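Local atomic coordinates of Mgp-operon protein 3 (Mycoplasma pneumoniae, PDB entry 6RJ1), a protein that probably takes part in cell adhesion as the membrane-anchored mycoplasma surface protein P40/P90, a member of an adhesin family. Residues F508-Q512 with L577-T581; S657-S661 with T690-L694. All blocks are in the same frame, centred on the assembly; numbering follows the deposited sequence.

Followed from the N terminus, the chain runs through helix 503-511, the antiparallel strands 538-546 and 549-563, and strand 575-577. Contact 1 closes this loop by bringing 577-581 back against the helix. Contact 2 opens only afterwards: beyond strand 650-654, the loop 657-661 meets 690-694, closing a shorter excursion that includes helix 666-673. The two closures therefore follow in series, neither enclosing nor crossing the other. In space they adjoin, with centres about 10 Å apart, and are joined by probable hydrogen bonds, T581 OG1 to T690 OG1 at 2.7 Å and N660 ND2 to Q512 OE1 at 3.1 Å. Together they tie the helix, two loops and the start of strand 693-699 beside strand 549-563.

Contact 1 (F508-Q512 with L577-T581); sequences FVENQ and LAWST
Q512 lays its side chain over the indole of W579: CG stands 3.8 Å from the centroid of the six-membered ring and 9° off its normal, a CH-pi contact, and Q512 NE2 lies nearer the five-membered ring, 3.3 Å from W579 NE1, two donors that do not hydrogen-bond. The 508-511 backbone is helical, whereas 577-579 is extended; the two run in opposite senses, with CA of F508 7.5 Å from CA of T581 and CA of Q512 6.4 Å from CA of A578. Glutamine suits this place because its amide can imitate a peptide group. Q512 OE1 accepts from W579 N at 3.0 Å, and Q512 NE2 donates a weak bond to W579 O at 3.2 Å. The p rotamer of W579 sets the indole face against this amide, while its NE1 bonds to G600 O. Small A578 lets Q512 OE1 approach A578 CB to 3.6 Å. Water 1 bridges the backbones, donating to Q512 O and L577 O, each at 2.7 Å. T581 points CB toward the helix; T581 CG2 is 3.3 Å from Q512 NE2 and T581 CB 3.6 Å from F508 CD1, while OG1 bonds to T690. The F508 ring makes a cation-pi contact with R689. This is buried packing of helix 503-511 on the irregular segment leaving strand 575-577, in the MgpC adhesin region, whose family is grouped with the beta-propellers.

Contact 2 (S657-S661 with T690-L694); sequences SPLNS and TDQLL
S657 enters with an extended backbone and forms an ST turn, its OG accepting from L659 N at 3.3 Å; the same hydroxyl bonds to Y662 OH. P658 follows with phi/psi of -77/8, a phi that its ring readily supplies, and its CA-to-CB bond points toward the partner segment. Its carbonyl is doubly used: P658 O accepts from Q692 N at 3.0 Å and from water 2 at 2.8 Å, and that water accepts from L693 N at 2.8 Å. The segments meet in opposite senses, with CA of P658 4.9 Å from CA of Q692 and CA of L659 4.9 Å from CA of D691. Here, in the MgpC adhesin region, a loop and the lead-in to strand 693-699 converge on strand 549-563 of a mixed sheet, to which S657 and L693 hydrogen-bond by their backbones, at G558 and K556. Before strand 693-699 Q692 takes a left-handed helical conformation (56/46), and its side-chain amide is held by A672 O and N777 N. L659 adds apolar cover, L659 CD2 lying 3.8 Å from Q692 CG. N660 then gives its backbone N to D691 OD1 at 2.8 Å; D691, in the m rotamer, brings a carboxylate oxygen to a peptide NH. The N660 amide contacts T690, N660 ND2 to T690 CB at 3.5 Å, while N660 OD1 hydrogen-bonds to K556 NZ and ND2 to Q512 OE1.

Contact 1 (F508-Q512 with L577-T581)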
loop_
_atom_site.group_PDB
_atom_site.type_symbol
_atom_site.label_atom_id
_atom_site.label_comp_id
_atom_site.label_asym_id
_atom_site.label_seq_id
_atom_site.Cartn_x
_atom_site.Cartn_y
_atom_site.Cartn_z
ATOM N N PHE A 508 6.020 -17.980 -2.189
ATOM C CA PHE A 508 4.626 -17.830 -1.776
ATOM C C PHE A 508 3.908 -16.722 -2.546
ATOM O O PHE A 508 2.821 -16.958 -3.062
ATOM C CB PHE A 508 4.528 -17.566 -0.264
ATOM C CG PHE A 508 4.340 -18.818 0.554
ATOM C CD1 PHE A 508 3.094 -19.425 0.650
ATOM C CD2 PHE A 508 5.412 -19.398 1.225
ATOM C CE1 PHE A 508 2.922 -20.582 1.406
ATOM C CE2 PHE A 508 5.242 -20.575 1.962
ATOM C CZ PHE A 508 4.003 -21.169 2.028
ATOM N N VAL A 509 4.531 -15.538 -2.646
ATOM C CA VAL A 509 3.971 -14.370 -3.330
ATOM C C VAL A 509 3.899 -14.629 -4.830
ATOM O O VAL A 509 2.826 -14.485 -5.422
ATOM C CB VAL A 509 4.744 -13.062 -2.987
ATOM C CG1 VAL A 509 4.192 -11.858 -3.750
ATOM C CG2 VAL A 509 4.737 -12.795 -1.481
ATOM N N GLU A 510 5.037 -15.047 -5.427
ATOM C CA GLU A 510 5.201 -15.308 -6.858
ATOM C C GLU A 510 4.355 -16.450 -7.391
ATOM O O GLU A 510 3.914 -16.374 -8.537
ATOM C CB GLU A 510 6.675 -15.517 -7.215
ATOM C CG GLU A 510 7.495 -14.232 -7.206
ATOM C CD GLU A 510 8.946 -14.359 -7.638
ATOM O OE1 GLU A 510 9.473 -15.496 -7.675
ATOM O OE2 GLU A 510 9.559 -13.310 -7.938
ATOM N N ASN A 511 4.130 -17.504 -6.592
ATOM C CA ASN A 511 3.329 -18.644 -7.040
ATOM C C ASN A 511 1.862 -18.285 -7.186
ATOM O O ASN A 511 1.179 -18.826 -8.051
ATOM C CB ASN A 511 3.528 -19.876 -6.148
ATOM C CG ASN A 511 4.891 -20.497 -6.275
ATOM O OD1 ASN A 511 5.711 -20.111 -7.125
ATOM N ND2 ASN A 511 5.177 -21.466 -5.414
ATOM N N GLN A 512 1.389 -17.339 -6.375
ATOM C CA GLN A 512 0.002 -16.905 -6.440
ATOM C C GLN A 512 -0.222 -15.859 -7.545
ATOM O O GLN A 512 -1.373 -15.550 -7.837
ATOM C CB GLN A 512 -0.504 -16.442 -5.061
ATOM C CG GLN A 512 -1.926 -16.908 -4.802
ATOM C CD GLN A 512 -2.330 -16.882 -3.356
ATOM O OE1 GLN A 512 -3.290 -16.206 -2.983
ATOM N NE2 GLN A 512 -1.640 -17.649 -2.519
ATOM N N LEU A 577 -7.977 -16.562 -8.918
ATOM C CA LEU A 577 -7.340 -17.717 -8.304
ATOM C C LEU A 577 -6.388 -17.272 -7.209
ATOM O O LEU A 577 -5.283 -16.795 -7.479
ATOM C CB LEU A 577 -6.661 -18.603 -9.360
ATOM C CG LEU A 577 -7.558 -19.074 -10.501
ATOM C CD1 LEU A 577 -6.759 -19.361 -11.725
ATOM C CD2 LEU A 577 -8.373 -20.264 -10.100
ATOM N N ALA A 578 -6.869 -17.378 -5.957
ATOM C CA ALA A 578 -6.180 -16.963 -4.738
ATOM C C ALA A 578 -6.544 -17.900 -3.602
ATOM O O ALA A 578 -7.660 -18.413 -3.562
ATOM C CB ALA A 578 -6.593 -15.546 -4.377
ATOM N N TRP A 579 -5.617 -18.120 -2.667
ATOM C CA TRP A 579 -5.864 -19.004 -1.531
ATOM C C TRP A 579 -5.064 -18.584 -0.304
ATOM O O TRP A 579 -4.039 -17.899 -0.432
ATOM C CB TRP A 579 -5.559 -20.468 -1.903
ATOM C CG TRP A 579 -4.148 -20.671 -2.368
ATOM C CD1 TRP A 579 -3.051 -20.890 -1.588
ATOM C CD2 TRP A 579 -3.671 -20.572 -3.718
ATOM N NE1 TRP A 579 -1.920 -20.926 -2.365
ATOM C CE2 TRP A 579 -2.271 -20.735 -3.679
ATOM C CE3 TRP A 579 -4.293 -20.347 -4.961
ATOM C CZ2 TRP A 579 -1.486 -20.726 -4.839
ATOM C CZ3 TRP A 579 -3.507 -20.292 -6.101
ATOM C CH2 TRP A 579 -2.127 -20.513 -6.039
ATOM N N SER A 580 -5.521 -19.026 0.881
ATOM C CA SER A 580 -4.889 -18.781 2.174
ATOM C C SER A 580 -3.524 -19.490 2.233
ATOM O O SER A 580 -3.428 -20.683 1.897
ATOM C CB SER A 580 -5.791 -19.296 3.292
ATOM O OG SER A 580 -5.118 -19.336 4.540
ATOM N N THR A 581 -2.479 -18.751 2.649
ATOM C CA THR A 581 -1.118 -19.287 2.759
ATOM C C THR A 581 -0.639 -19.362 4.207
ATOM O O THR A 581 0.567 -19.343 4.455
ATOM C CB THR A 581 -0.150 -18.499 1.892
ATOM O OG1 THR A 581 -0.136 -17.138 2.321
ATOM C CG2 THR A 581 -0.454 -18.620 0.418
HETATM O O HOH W 1 -3.266 -16.888 -9.240
#

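Contact 2 (S657-S661 with T690-L694)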
loop_
_atom_site.group_PDB
_atom_site.type_symbol
_atom_site.label_atom_id
_atom_site.label_comp_id
_atom_site.label_asym_id
_atom_site.label_seq_id
_atom_site.Cartn_x
_atom_site.Cartn_y
_atom_site.Cartn_z
ATOM N N SER A 657 -5.793 -3.335 -2.108
ATOM C CA SER A 657 -5.621 -3.613 -0.677
ATOM C C SER A 657 -4.514 -4.672 -0.400
ATOM O O SER A 657 -4.079 -5.338 -1.347
ATOM C CB SER A 657 -6.949 -4.104 -0.103
ATOM O OG SER A 657 -7.117 -5.499 -0.308
ATOM N N PRO A 658 -4.100 -4.915 0.881
ATOM C CA PRO A 658 -3.070 -5.934 1.135
ATOM C C PRO A 658 -3.563 -7.393 1.077
ATOM O O PRO A 658 -2.791 -8.308 1.403
ATOM C CB PRO A 658 -2.533 -5.557 2.530
ATOM C CG PRO A 658 -3.169 -4.262 2.881
ATOM C CD PRO A 658 -4.454 -4.236 2.142
ATOM N N LEU A 659 -4.827 -7.621 0.643
ATOM C CA LEU A 659 -5.400 -8.969 0.528
ATOM C C LEU A 659 -5.329 -9.574 -0.862
ATOM O O LEU A 659 -5.648 -8.901 -1.847
ATOM C CB LEU A 659 -6.846 -9.027 1.029
ATOM C CG LEU A 659 -7.101 -8.737 2.519
ATOM C CD1 LEU A 659 -8.473 -9.189 2.902
ATOM C CD2 LEU A 659 -6.063 -9.382 3.428
ATOM N N ASN A 660 -4.960 -10.869 -0.931
ATOM C CA ASN A 660 -4.917 -11.647 -2.176
ATOM C C ASN A 660 -6.307 -12.187 -2.487
ATOM O O ASN A 660 -6.753 -12.095 -3.626
ATOM C CB ASN A 660 -3.913 -12.810 -2.085
ATOM C CG ASN A 660 -2.537 -12.476 -2.591
ATOM O OD1 ASN A 660 -2.114 -11.313 -2.623
ATOM N ND2 ASN A 660 -1.801 -13.497 -3.000
ATOM N N SER A 661 -6.992 -12.739 -1.465
ATOM C CA SER A 661 -8.334 -13.304 -1.598
ATOM C C SER A 661 -9.384 -12.462 -0.881
ATOM O O SER A 661 -9.158 -11.992 0.242
ATOM C CB SER A 661 -8.373 -14.738 -1.082
ATOM O OG SER A 661 -9.671 -15.301 -1.193
ATOM N N THR A 690 0.964 -14.235 2.178
ATOM C CA THR A 690 0.402 -13.485 1.043
ATOM C C THR A 690 -0.559 -12.365 1.448
ATOM O O THR A 690 -0.788 -11.447 0.661
ATOM C CB THR A 690 -0.281 -14.423 0.018
ATOM O OG1 THR A 690 -1.234 -15.276 0.664
ATOM C CG2 THR A 690 0.709 -15.220 -0.823
ATOM N N ASP A 691 -1.145 -12.448 2.646
ATOM C CA ASP A 691 -2.114 -11.455 3.106
ATOM C C ASP A 691 -1.585 -10.575 4.227
ATOM O O ASP A 691 -0.906 -11.072 5.125
ATOM C CB ASP A 691 -3.439 -12.131 3.495
ATOM C CG ASP A 691 -4.119 -12.819 2.317
ATOM O OD1 ASP A 691 -4.846 -12.133 1.568
ATOM O OD2 ASP A 691 -3.915 -14.042 2.139
ATOM N N GLN A 692 -1.893 -9.253 4.160
ATOM C CA GLN A 692 -1.516 -8.208 5.129
ATOM C C GLN A 692 0.007 -8.170 5.316
ATOM O O GLN A 692 0.511 -8.104 6.443
ATOM C CB GLN A 692 -2.261 -8.375 6.474
ATOM C CG GLN A 692 -3.759 -8.618 6.365
ATOM C CD GLN A 692 -4.599 -7.372 6.373
ATOM O OE1 GLN A 692 -4.340 -6.398 5.675
ATOM N NE2 GLN A 692 -5.659 -7.387 7.159
ATOM N N LEU A 693 0.735 -8.215 4.193
ATOM C CA LEU A 693 2.190 -8.241 4.182
ATOM C C LEU A 693 2.850 -6.875 4.057
ATOM O O LEU A 693 2.720 -6.204 3.024
ATOM C CB LEU A 693 2.692 -9.185 3.078
ATOM C CG LEU A 693 3.395 -10.473 3.503
ATOM C CD1 LEU A 693 2.519 -11.343 4.410
ATOM C CD2 LEU A 693 3.813 -11.257 2.281
ATOM N N LEU A 694 3.587 -6.476 5.111
ATOM C CA LEU A 694 4.360 -5.250 5.087
ATOM C C LEU A 694 5.747 -5.583 4.543
ATOM O O LEU A 694 6.382 -6.533 4.980
ATOM C CB LEU A 694 4.449 -4.562 6.459
ATOM C CG LEU A 694 5.056 -3.134 6.422
ATOM C CD1 LEU A 694 3.984 -2.070 6.162
ATOM C CD2 LEU A 694 5.829 -2.833 7.680
HETATM O O HOH W 2 0.005 -8.069 1.494
#